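Local coordinates for Ras GTPase-activating-like protein IQGAP2 (Homo sapiens, PDB 5CJP) that contains a Ras-GAP-related helical domain and probably binds GTP-loaded Rho-family GTPases such as Cdc42, rather than speeding the hydrolysis of their GTP, at residues Glu6-Lys9 with Thr10-Tyr14; Gln82-Asp85 with Ile86-Asn90; Leu173-Ser176 with Ile177-Arg181; Leu232-Arg236 with Tyr237-Ala241; Asn294-Leu297 with Ser298-Gln302. All blocks are in the same frame, centred on the assembly; numbering follows the deposited sequence.

Interaction 1 of 5, residues Glu6-Lys9 with Thr10-Tyr14; sequences ERRK and TLETY
Thr13 reaches back one turn to Lys9, its OG1 giving Lys9 O a hydrogen bond of 2.7 Å that strikes the carbonyl at a C=O...OG1 angle of 153°, tilted only slightly from its plane. The first torsion makes this possible: chi1 at -58° puts the hydroxyl beside the backbone N, where it points back along the helix at Lys9 O. The amide Thr13 N adds a weak bond to the same oxygen, and Thr13 packs on Leu373 of the second subunit. A valine in its place would probably leave Lys9 O held by little more than that weak amide bond, because the methyl standing where the hydroxyl was could donate nothing. Such side-chain back-bonding of threonine is a recurrent feature of helices, and here it belongs to the opening turns of helix 7-23, where Leu11 N and Glu12 N bind Arg7 O and Arg8 O. The well-packed face is that of Leu11, buried against Ile341, Glu342 and Glu343 of strand 337-343; its CD2 lies at the edge of the Arg8 guanidinium, 3.9 Å from NE. The looser side begins where the arginine meets Glu12, the more exposed of the two. The arginine chain doubles back at chi2 and chi3, yet NH2 stays 4.5 Å from Glu12 OE2, which sits well out of the guanidinium plane, probably a general attraction of charges, with no N-H pointed at the oxygen.

Interaction 2 of 5, residues Gln82-Asp85 with Ile86-Asn90; sequences QVQD and IVTGN
Gln84 and Thr88 stand one turn apart where the loop after helix 58-79 passes into the short helix 85-88, and the glutamine can be followed outward atom by atom. Its CB keeps back, 5.0 Å from Thr88 CG2. With CG anti to the backbone N (chi1 171°) and the chain extended beyond it, CG is the first to touch, meeting that methyl at 3.7 Å. CD passes it more loosely, and the amide nitrogen NE2 lies 4.0 Å from the same CG2. The terminal amide then leaves the helix: OE1 takes a weak hydrogen bond from the backbone of the partner protein's chain, and the end of the side chain comes about 3 Å from a bound GTP.

The backbone of Gln84, at the N-cap position, anchors the turn. Its O accepts Thr88 N at 2.9 Å in a nearly straight bond (168°) lying in the carbonyl plane, and Thr88 OG1 adds a weak hydrogen bond to the same oxygen. Next in the chain, Asp85 turns its carboxylate back to the loop, where OD2 accepts Gln82 N at 2.8 Å as well as Asp81 N. Val83 CG1 and Ile86 CD1 meet loosely at 4.4 Å on the inner side, toward Ile213 and Ile228. An acid at the first turn, receiving two amide N-H groups, would be expected to favour its charged form, while Gln84 presents a neutral, hydrogen-bonding amide at the interface with the partner chain.

Interaction 3 of 5, residues Leu173-Ser176 with Ile177-Arg181; sequences LEAS and IENLR
Helix 167-193, one of the long helices of the Ras-GAP-type domain, carries Leu173 and Ile177 on successive turns, and the tip of the isoleucine meets the branch point of the leucine at an oblique crossing. The touching atoms are Leu173 CG and Ile177 CD1, 3.8 Å apart. Ile177 CG1 stands beside its backbone N, opposite the carbonyl carbon (chi1 -60°), which sends CD1 back along the helix toward the leucine; the isoleucine also rests on Met293 of a loop. Main-chain bonds continue along the helix: Ile177 N to Leu173 O at 2.9 Å, Asn179 N to Ala175 O at 2.7 Å and Leu180 N to Ser176 O at 2.7 Å. Asn179 lays its amide back over Ala175, but although ND2 comes close to Ala175 O, the angle is too poor for a bond. Two sides of the helix contrast. The buried one has Leu180 against Ser269, Val270 and Val273 of helix 261-278, and Ser176 OG bound to Asn130 N of a neighbouring loop. The outer one is charged: the Glu178 chain bends at chi2 and curls toward the next turn, and its OE2 forms a salt bridge of 2.7 Å with Arg181 NH1.

Interaction 4 of 5, residues Leu232-Arg236 with Tyr237-Ala241; sequences LLYYR and YMNPA
Tyr234 and Asn239 are joined across a widened, pi-type turn, in which amides bind carbonyls five residues back instead of four: Tyr237 N to Leu232 O at 3.0 Å and Asn239 N to Tyr234 O at 2.8 Å. The run Tyr-Tyr-Arg-Tyr-Met-Asn-Pro-Ala corresponds to the FLRxxxPA signature of Ras GAPs, and the helix kinks at its Pro240, which has no N-H to offer. The extra residue in the turn sets Asn239 beside Tyr234. Its CB lies over one ring face, a CH-pi contact 4.1 Å from the centroid and 27° off the normal, while ring and amide planes stand 40° apart. Tyr234 OH also gives Asn239 OD1 a weak bond. The other amide atom, ND2, is a donor to an aromatic side chain of the partner protein's chain, so the tyrosine probably helps position a residue at the interface from the second shell. Phe304 and Leu274 close in on the tyrosine. The Met238 chain crosses that of Tyr234 at about a right angle, a Met-aromatic contact with SD oblique to the ring, 5.3 Å from its centroid, and CG 3.7 Å from Tyr234 CD1.

Interaction 5 of 5, residues Asn294-Leu297 with Ser298-Gln302; sequences NNYL and SETYQ
Thr300 folds back on Tyr296 at the start of helix 294-311, an amphipathic segment whose inner side lies against helices 167-193 and 261-278. Hydrogen bonds come first. Tyr296 O accepts two from Thr300: the amide Thr300 N arrives almost straight on the carbonyl at 2.8 Å, whereas the hydroxyl OG1, at 2.9 Å, stands 45° out of the carbonyl plane. Ser298 grips Asn294 O likewise, but with the roles exchanged, for here OG is the donor in line with the carbonyl, at 2.9 Å, and Ser298 N, at 3.2 Å, is the one above the plane. Asn294 is itself tied by OD1 to Phe283 N. Apolar contacts follow: Leu297 packs on Val273 and Ala277, and the Tyr296 ring on Thr184 and Leu188, its OH making a weak bond to Asp185. The last kind is the polar atom on a ring face. CG anti to the backbone N (chi1 173°) lays the Tyr296 ring forward beside the next turn, over Thr300 OG1. Were the ring cut back to an alanine, Asp185 would probably lose its phenol partner, the Thr300 hydroxyl its cover, and a gap would open against helix 167-193. Since Thr300 OG1 spends its proton on the carbonyl, it probably turns lone-pair density to the ring, lying 3.2 Å above the ring plane of Tyr296 and over its centre.

The five contacts follow one principle, a helix turn tied to the next, but differ with their place. Interaction 4 is buried near the chain's centre, interaction 2 is a surface contact, and interactions 1, 3 and 5 are partly buried. Both 2 and 4 face another protein's chain and touch through the Asn90 and Arg236 side chains. Interactions 3 and 5 hold neighbouring helices, 167-193 and 294-311, which touch through Arg181 and Tyr296. Interaction 1 lies far from the rest, where a second subunit and another protein's chain come in. Hydroxyl-to-carbonyl bonds mark 1 and 5, the first turn of a short helix 2, aliphatic packing 3, and aromatic contacts at a widened turn 4.

Interaction 1 of 5, residues Glu6-Lys9 with Thr10-Tyr14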
# COMPACT_ATOMS: atom_id res chain seq x y z
N GLU E 6 -0.86 -33.05 -0.01
CA GLU E 6 -1.67 -32.40 -1.03
C GLU E 6 -1.52 -30.88 -1.02
O GLU E 6 -1.42 -30.25 -2.07
CB GLU E 6 -3.15 -32.76 -0.83
CG GLU E 6 -3.46 -34.22 -1.09
CD GLU E 6 -3.29 -34.60 -2.55
OE1 GLU E 6 -4.11 -34.16 -3.38
OE2 GLU E 6 -2.32 -35.34 -2.87
N ARG E 7 -1.53 -30.30 0.18
CA ARG E 7 -1.39 -28.86 0.31
C ARG E 7 0.02 -28.40 -0.03
O ARG E 7 0.23 -27.23 -0.30
CB ARG E 7 -1.73 -28.42 1.73
CG ARG E 7 -3.13 -28.77 2.17
CD ARG E 7 -3.36 -28.19 3.55
NE ARG E 7 -3.25 -26.74 3.53
CZ ARG E 7 -2.98 -26.00 4.60
NH1 ARG E 7 -2.80 -26.58 5.78
NH2 ARG E 7 -2.92 -24.68 4.49
N ARG E 8 0.97 -29.32 0.02
CA ARG E 8 2.36 -29.00 -0.29
C ARG E 8 2.57 -28.88 -1.79
O ARG E 8 3.23 -27.96 -2.27
CB ARG E 8 3.31 -30.07 0.26
CG ARG E 8 3.21 -30.31 1.76
CD ARG E 8 3.37 -29.03 2.61
NE ARG E 8 4.50 -28.19 2.19
CZ ARG E 8 5.73 -28.62 1.94
NH1 ARG E 8 6.03 -29.92 2.05
NH2 ARG E 8 6.68 -27.75 1.58
N LYS E 9 2.01 -29.83 -2.54
CA LYS E 9 2.13 -29.81 -3.99
C LYS E 9 1.55 -28.48 -4.47
O LYS E 9 2.06 -27.87 -5.41
CB LYS E 9 1.35 -30.98 -4.60
CG LYS E 9 2.05 -31.68 -5.76
CD LYS E 9 2.28 -30.74 -6.94
CE LYS E 9 2.75 -31.51 -8.18
NZ LYS E 9 4.02 -32.25 -7.96
N THR E 10 0.49 -28.03 -3.80
CA THR E 10 -0.16 -26.76 -4.11
C THR E 10 0.66 -25.59 -3.58
O THR E 10 0.92 -24.61 -4.30
CB THR E 10 -1.54 -26.70 -3.47
OG1 THR E 10 -2.42 -27.58 -4.17
CG2 THR E 10 -2.10 -25.28 -3.50
N LEU E 11 1.08 -25.69 -2.33
CA LEU E 11 1.87 -24.65 -1.70
C LEU E 11 3.13 -24.42 -2.54
O LEU E 11 3.60 -23.29 -2.70
CB LEU E 11 2.28 -25.06 -0.28
CG LEU E 11 2.98 -23.93 0.48
CD1 LEU E 11 1.93 -22.94 0.89
CD2 LEU E 11 3.72 -24.44 1.67
N GLU E 12 3.66 -25.51 -3.07
CA GLU E 12 4.85 -25.46 -3.90
C GLU E 12 4.59 -24.85 -5.27
O GLU E 12 5.49 -24.29 -5.90
CB GLU E 12 5.45 -26.86 -4.02
CG GLU E 12 6.12 -27.34 -2.73
CD GLU E 12 6.59 -28.78 -2.80
OE1 GLU E 12 5.75 -29.67 -3.03
OE2 GLU E 12 7.81 -29.02 -2.64
N THR E 13 3.35 -24.95 -5.75
CA THR E 13 3.01 -24.39 -7.03
C THR E 13 2.82 -22.88 -6.83
O THR E 13 3.05 -22.08 -7.74
CB THR E 13 1.73 -25.06 -7.60
OG1 THR E 13 1.95 -26.47 -7.71
CG2 THR E 13 1.38 -24.52 -8.98
N TYR E 14 2.44 -22.50 -5.62
CA TYR E 14 2.25 -21.08 -5.30
C TYR E 14 3.60 -20.40 -5.10
O TYR E 14 3.79 -19.26 -5.54
CB TYR E 14 1.39 -20.90 -4.05
CG TYR E 14 -0.07 -20.68 -4.35
CD1 TYR E 14 -0.52 -19.43 -4.76
CD2 TYR E 14 -0.99 -21.72 -4.26
CE1 TYR E 14 -1.86 -19.22 -5.08
CE2 TYR E 14 -2.33 -21.53 -4.58
CZ TYR E 14 -2.76 -20.28 -5.00
OH TYR E 14 -4.09 -20.07 -5.35

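Interaction 2 of 5, residues Gln82-Asp85 with Ile86-Asn90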
# COMPACT_ATOMS: atom_id res chain seq x y z
N GLN E 82 -4.94 -21.53 -41.92
CA GLN E 82 -5.55 -20.82 -43.04
C GLN E 82 -5.63 -19.31 -42.82
O GLN E 82 -6.62 -18.68 -43.19
CB GLN E 82 -6.96 -21.39 -43.29
CG GLN E 82 -7.79 -20.71 -44.38
CD GLN E 82 -9.01 -19.96 -43.84
OE1 GLN E 82 -9.72 -19.28 -44.58
NE2 GLN E 82 -9.26 -20.09 -42.54
N VAL E 83 -4.59 -18.72 -42.24
CA VAL E 83 -4.64 -17.28 -41.96
C VAL E 83 -5.92 -17.14 -41.16
O VAL E 83 -6.53 -18.14 -40.81
CB VAL E 83 -4.75 -16.44 -43.26
CG1 VAL E 83 -4.77 -14.95 -42.93
CG2 VAL E 83 -3.60 -16.75 -44.18
N GLN E 84 -6.35 -15.92 -40.87
CA GLN E 84 -7.59 -15.75 -40.12
C GLN E 84 -7.59 -16.51 -38.80
O GLN E 84 -8.38 -16.20 -37.90
CB GLN E 84 -8.78 -16.19 -40.97
CG GLN E 84 -10.08 -16.25 -40.18
CD GLN E 84 -11.26 -16.78 -40.97
OE1 GLN E 84 -11.79 -16.10 -41.85
NE2 GLN E 84 -11.68 -18.00 -40.65
N ASP E 85 -6.72 -17.52 -38.68
CA ASP E 85 -6.62 -18.32 -37.47
C ASP E 85 -5.94 -17.53 -36.35
O ASP E 85 -6.22 -17.77 -35.18
CB ASP E 85 -5.83 -19.62 -37.74
CG ASP E 85 -6.69 -20.70 -38.40
OD1 ASP E 85 -7.80 -20.98 -37.90
OD2 ASP E 85 -6.25 -21.29 -39.42
N ILE E 86 -5.06 -16.59 -36.71
CA ILE E 86 -4.39 -15.78 -35.69
C ILE E 86 -5.43 -14.85 -35.10
O ILE E 86 -5.18 -14.20 -34.10
CB ILE E 86 -3.26 -14.87 -36.24
CG1 ILE E 86 -3.00 -15.17 -37.70
CG2 ILE E 86 -2.00 -15.05 -35.43
CD1 ILE E 86 -4.06 -14.65 -38.56
N VAL E 87 -6.61 -14.79 -35.72
CA VAL E 87 -7.68 -13.95 -35.23
C VAL E 87 -8.75 -14.76 -34.51
O VAL E 87 -9.15 -14.41 -33.40
CB VAL E 87 -8.35 -13.15 -36.38
CG1 VAL E 87 -9.46 -12.31 -35.82
CG2 VAL E 87 -7.32 -12.26 -37.06
N THR E 88 -9.22 -15.83 -35.14
CA THR E 88 -10.26 -16.68 -34.54
C THR E 88 -9.73 -17.46 -33.34
O THR E 88 -10.47 -17.80 -32.41
CB THR E 88 -10.84 -17.69 -35.56
OG1 THR E 88 -9.80 -18.60 -35.97
CG2 THR E 88 -11.39 -16.98 -36.79
N GLY E 89 -8.43 -17.75 -33.37
CA GLY E 89 -7.79 -18.50 -32.31
C GLY E 89 -7.56 -17.74 -31.02
O GLY E 89 -7.11 -18.32 -30.04
N ASN E 90 -7.85 -16.43 -31.02
CA ASN E 90 -7.69 -15.60 -29.83
C ASN E 90 -6.42 -15.95 -29.05
O ASN E 90 -6.48 -16.26 -27.86
CB ASN E 90 -8.93 -15.78 -28.94
CG ASN E 90 -8.88 -14.93 -27.68
OD1 ASN E 90 -9.25 -15.38 -26.59
ND2 ASN E 90 -8.44 -13.68 -27.82

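Interaction 3 of 5, residues Leu173-Ser176 with Ile177-Arg181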
# COMPACT_ATOMS: atom_id res chain seq x y z
N LEU E 173 -33.99 8.66 -37.95
CA LEU E 173 -32.92 7.82 -38.46
C LEU E 173 -32.02 8.68 -39.34
O LEU E 173 -30.79 8.63 -39.21
CB LEU E 173 -33.50 6.65 -39.28
CG LEU E 173 -32.49 5.73 -39.98
CD1 LEU E 173 -31.82 4.80 -38.96
CD2 LEU E 173 -33.20 4.91 -41.05
N GLU E 174 -32.63 9.46 -40.23
CA GLU E 174 -31.91 10.34 -41.16
C GLU E 174 -30.91 11.20 -40.41
O GLU E 174 -29.73 11.26 -40.77
CB GLU E 174 -32.89 11.27 -41.91
CG GLU E 174 -33.81 10.62 -42.94
CD GLU E 174 -33.08 10.09 -44.14
OE1 GLU E 174 -33.75 9.64 -45.10
OE2 GLU E 174 -31.83 10.13 -44.14
N ALA E 175 -31.40 11.87 -39.37
CA ALA E 175 -30.59 12.75 -38.54
C ALA E 175 -29.50 11.96 -37.82
O ALA E 175 -28.33 12.36 -37.82
CB ALA E 175 -31.47 13.47 -37.52
N SER E 176 -29.88 10.84 -37.21
CA SER E 176 -28.92 10.01 -36.50
C SER E 176 -27.77 9.65 -37.41
O SER E 176 -26.61 9.66 -37.00
CB SER E 176 -29.59 8.72 -35.99
OG SER E 176 -30.34 8.97 -34.81
N ILE E 177 -28.08 9.35 -38.66
CA ILE E 177 -27.04 9.00 -39.62
C ILE E 177 -26.16 10.21 -39.89
O ILE E 177 -25.00 10.07 -40.24
CB ILE E 177 -27.65 8.53 -40.93
CG1 ILE E 177 -28.52 7.31 -40.64
CG2 ILE E 177 -26.58 8.21 -41.94
CD1 ILE E 177 -29.38 6.92 -41.80
N GLU E 178 -26.72 11.40 -39.72
CA GLU E 178 -25.94 12.61 -39.96
C GLU E 178 -25.06 12.83 -38.76
O GLU E 178 -23.86 13.06 -38.90
CB GLU E 178 -26.86 13.81 -40.15
CG GLU E 178 -26.70 14.46 -41.51
CD GLU E 178 -25.29 14.96 -41.75
OE1 GLU E 178 -24.93 16.00 -41.16
OE2 GLU E 178 -24.55 14.31 -42.52
N ASN E 179 -25.66 12.76 -37.58
CA ASN E 179 -24.94 12.93 -36.33
C ASN E 179 -23.80 11.92 -36.26
O ASN E 179 -22.65 12.28 -36.04
CB ASN E 179 -25.87 12.73 -35.14
CG ASN E 179 -26.92 13.82 -35.00
OD1 ASN E 179 -26.60 14.98 -34.74
ND2 ASN E 179 -28.18 13.46 -35.18
N LEU E 180 -24.14 10.65 -36.45
CA LEU E 180 -23.17 9.56 -36.38
C LEU E 180 -21.95 9.80 -37.27
O LEU E 180 -20.81 9.69 -36.81
CB LEU E 180 -23.83 8.23 -36.78
CG LEU E 180 -23.58 6.96 -35.92
CD1 LEU E 180 -24.05 5.74 -36.72
CD2 LEU E 180 -22.10 6.80 -35.57
N ARG E 181 -22.19 10.15 -38.52
CA ARG E 181 -21.10 10.40 -39.46
C ARG E 181 -20.22 11.55 -39.01
O ARG E 181 -19.02 11.57 -39.26
CB ARG E 181 -21.65 10.69 -40.85
CG ARG E 181 -20.58 10.64 -41.94
CD ARG E 181 -20.68 11.86 -42.82
NE ARG E 181 -20.38 13.08 -42.06
CZ ARG E 181 -20.99 14.24 -42.22
NH1 ARG E 181 -21.96 14.36 -43.12
NH2 ARG E 181 -20.64 15.29 -41.49

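Interaction 4 of 5, residues Leu232-Arg236 with Tyr237-Ala241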
# COMPACT_ATOMS: atom_id res chain seq x y z
N LEU E 232 -5.68 -6.11 -34.83
CA LEU E 232 -4.85 -5.87 -33.66
C LEU E 232 -4.90 -4.41 -33.21
O LEU E 232 -5.21 -4.11 -32.06
CB LEU E 232 -3.39 -6.25 -33.94
CG LEU E 232 -2.32 -5.76 -32.95
CD1 LEU E 232 -2.57 -6.36 -31.55
CD2 LEU E 232 -0.94 -6.15 -33.46
N LEU E 233 -4.57 -3.52 -34.13
CA LEU E 233 -4.52 -2.09 -33.84
C LEU E 233 -5.86 -1.44 -33.58
O LEU E 233 -5.98 -0.59 -32.70
CB LEU E 233 -3.82 -1.36 -34.98
CG LEU E 233 -2.39 -1.81 -35.24
CD1 LEU E 233 -1.80 -0.96 -36.33
CD2 LEU E 233 -1.56 -1.69 -33.96
N TYR E 234 -6.87 -1.85 -34.34
CA TYR E 234 -8.18 -1.25 -34.16
C TYR E 234 -9.20 -2.00 -33.32
O TYR E 234 -9.55 -1.55 -32.23
CB TYR E 234 -8.82 -0.91 -35.52
CG TYR E 234 -10.00 -0.01 -35.32
CD1 TYR E 234 -9.82 1.29 -34.85
CD2 TYR E 234 -11.30 -0.51 -35.37
CE1 TYR E 234 -10.91 2.07 -34.42
CE2 TYR E 234 -12.39 0.26 -34.94
CZ TYR E 234 -12.18 1.54 -34.45
OH TYR E 234 -13.23 2.26 -33.94
N TYR E 235 -9.71 -3.12 -33.82
CA TYR E 235 -10.74 -3.85 -33.09
C TYR E 235 -10.31 -4.30 -31.71
O TYR E 235 -11.09 -4.31 -30.77
CB TYR E 235 -11.19 -5.08 -33.89
CG TYR E 235 -12.39 -5.78 -33.30
CD1 TYR E 235 -13.67 -5.24 -33.42
CD2 TYR E 235 -12.24 -6.96 -32.58
CE1 TYR E 235 -14.76 -5.85 -32.85
CE2 TYR E 235 -13.33 -7.59 -32.00
CZ TYR E 235 -14.60 -7.03 -32.13
OH TYR E 235 -15.69 -7.64 -31.56
N ARG E 236 -9.05 -4.68 -31.58
CA ARG E 236 -8.53 -5.17 -30.33
C ARG E 236 -7.94 -4.08 -29.42
O ARG E 236 -8.27 -4.03 -28.22
CB ARG E 236 -7.50 -6.26 -30.62
CG ARG E 236 -7.95 -7.67 -30.24
CD ARG E 236 -7.99 -7.75 -28.71
NE ARG E 236 -7.96 -9.10 -28.12
CZ ARG E 236 -7.36 -10.15 -28.65
NH1 ARG E 236 -6.73 -10.07 -29.82
NH2 ARG E 236 -7.35 -11.29 -27.98
N TYR E 237 -7.11 -3.20 -29.97
CA TYR E 237 -6.46 -2.17 -29.17
C TYR E 237 -7.27 -0.94 -28.76
O TYR E 237 -7.43 -0.67 -27.57
CB TYR E 237 -5.18 -1.72 -29.86
CG TYR E 237 -4.40 -0.65 -29.12
CD1 TYR E 237 -4.02 -0.83 -27.78
CD2 TYR E 237 -4.00 0.53 -29.77
CE1 TYR E 237 -3.28 0.13 -27.10
CE2 TYR E 237 -3.25 1.50 -29.10
CZ TYR E 237 -2.89 1.30 -27.77
OH TYR E 237 -2.15 2.26 -27.10
N MET E 238 -7.77 -0.18 -29.72
CA MET E 238 -8.50 1.03 -29.37
C MET E 238 -10.02 1.06 -29.44
O MET E 238 -10.64 1.83 -28.73
CB MET E 238 -7.95 2.20 -30.18
CG MET E 238 -8.17 2.09 -31.66
SD MET E 238 -7.25 3.43 -32.41
CE MET E 238 -5.94 2.49 -33.32
N ASN E 239 -10.62 0.23 -30.29
CA ASN E 239 -12.07 0.23 -30.39
C ASN E 239 -12.73 0.01 -29.02
O ASN E 239 -13.78 0.58 -28.71
CB ASN E 239 -12.53 -0.82 -31.41
CG ASN E 239 -13.90 -0.52 -31.97
OD1 ASN E 239 -14.22 0.63 -32.29
ND2 ASN E 239 -14.72 -1.55 -32.12
N PRO E 240 -12.13 -0.85 -28.18
CA PRO E 240 -12.75 -1.05 -26.87
C PRO E 240 -12.71 0.22 -26.01
O PRO E 240 -13.59 0.47 -25.20
CB PRO E 240 -11.92 -2.18 -26.27
CG PRO E 240 -11.62 -3.02 -27.48
CD PRO E 240 -11.23 -1.97 -28.51
N ALA E 241 -11.68 1.04 -26.20
CA ALA E 241 -11.57 2.26 -25.41
C ALA E 241 -12.58 3.31 -25.86
O ALA E 241 -12.98 4.20 -25.09
CB ALA E 241 -10.17 2.81 -25.50

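Interaction 5 of 5, residues Asn294-Leu297 with Ser298-Gln302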
# COMPACT_ATOMS: atom_id res chain seq x y z
N ASN E 294 -22.24 3.90 -47.01
CA ASN E 294 -21.28 3.08 -47.72
C ASN E 294 -20.21 3.84 -48.47
O ASN E 294 -19.12 3.32 -48.73
CB ASN E 294 -21.99 2.12 -48.66
CG ASN E 294 -22.81 1.10 -47.91
OD1 ASN E 294 -22.63 0.92 -46.71
ND2 ASN E 294 -23.70 0.42 -48.61
N ASN E 295 -20.51 5.08 -48.84
CA ASN E 295 -19.54 5.89 -49.55
C ASN E 295 -18.50 6.35 -48.54
O ASN E 295 -17.30 6.33 -48.83
CB ASN E 295 -20.22 7.10 -50.19
CG ASN E 295 -21.28 6.71 -51.20
OD1 ASN E 295 -20.98 6.03 -52.18
ND2 ASN E 295 -22.52 7.13 -50.96
N TYR E 296 -18.96 6.75 -47.36
CA TYR E 296 -18.05 7.19 -46.30
C TYR E 296 -17.23 6.00 -45.81
O TYR E 296 -16.03 6.12 -45.56
CB TYR E 296 -18.84 7.79 -45.12
CG TYR E 296 -18.00 8.12 -43.89
CD1 TYR E 296 -17.05 9.14 -43.91
CD2 TYR E 296 -18.20 7.43 -42.69
CE1 TYR E 296 -16.31 9.47 -42.76
CE2 TYR E 296 -17.46 7.75 -41.53
CZ TYR E 296 -16.53 8.78 -41.56
OH TYR E 296 -15.84 9.12 -40.41
N LEU E 297 -17.88 4.85 -45.69
CA LEU E 297 -17.20 3.65 -45.24
C LEU E 297 -16.03 3.29 -46.13
O LEU E 297 -14.99 2.88 -45.65
CB LEU E 297 -18.17 2.46 -45.18
CG LEU E 297 -19.16 2.47 -44.02
CD1 LEU E 297 -20.07 1.25 -44.08
CD2 LEU E 297 -18.40 2.50 -42.73
N SER E 298 -16.21 3.44 -47.44
CA SER E 298 -15.14 3.09 -48.38
C SER E 298 -13.99 4.08 -48.40
O SER E 298 -12.88 3.73 -48.77
CB SER E 298 -15.71 2.95 -49.80
OG SER E 298 -16.78 2.04 -49.82
N GLU E 299 -14.26 5.32 -48.02
CA GLU E 299 -13.22 6.34 -47.99
C GLU E 299 -12.45 6.11 -46.69
O GLU E 299 -11.21 6.15 -46.66
CB GLU E 299 -13.82 7.74 -47.98
CG GLU E 299 -14.77 8.03 -49.13
CD GLU E 299 -15.34 9.45 -49.07
OE1 GLU E 299 -15.89 9.83 -48.01
OE2 GLU E 299 -15.25 10.17 -50.09
N THR E 300 -13.21 5.88 -45.62
CA THR E 300 -12.63 5.64 -44.31
C THR E 300 -11.75 4.40 -44.32
O THR E 300 -10.70 4.39 -43.68
CB THR E 300 -13.73 5.50 -43.27
OG1 THR E 300 -14.46 6.74 -43.19
CG2 THR E 300 -13.13 5.18 -41.91
N TYR E 301 -12.17 3.36 -45.03
CA TYR E 301 -11.38 2.15 -45.12
C TYR E 301 -10.03 2.50 -45.76
O TYR E 301 -8.97 2.09 -45.29
CB TYR E 301 -12.09 1.09 -45.98
CG TYR E 301 -11.16 -0.01 -46.43
CD1 TYR E 301 -10.60 -0.90 -45.50
CD2 TYR E 301 -10.77 -0.13 -47.77
CE1 TYR E 301 -9.67 -1.87 -45.90
CE2 TYR E 301 -9.84 -1.10 -48.18
CZ TYR E 301 -9.30 -1.96 -47.23
OH TYR E 301 -8.36 -2.89 -47.59
N GLN E 302 -10.07 3.27 -46.85
CA GLN E 302 -8.86 3.67 -47.53
C GLN E 302 -7.92 4.42 -46.59
O GLN E 302 -6.69 4.32 -46.72
CB GLN E 302 -9.19 4.54 -48.76
CG GLN E 302 -9.80 3.77 -49.93
CD GLN E 302 -8.97 2.56 -50.31
OE1 GLN E 302 -7.75 2.63 -50.33
NE2 GLN E 302 -9.64 1.46 -50.61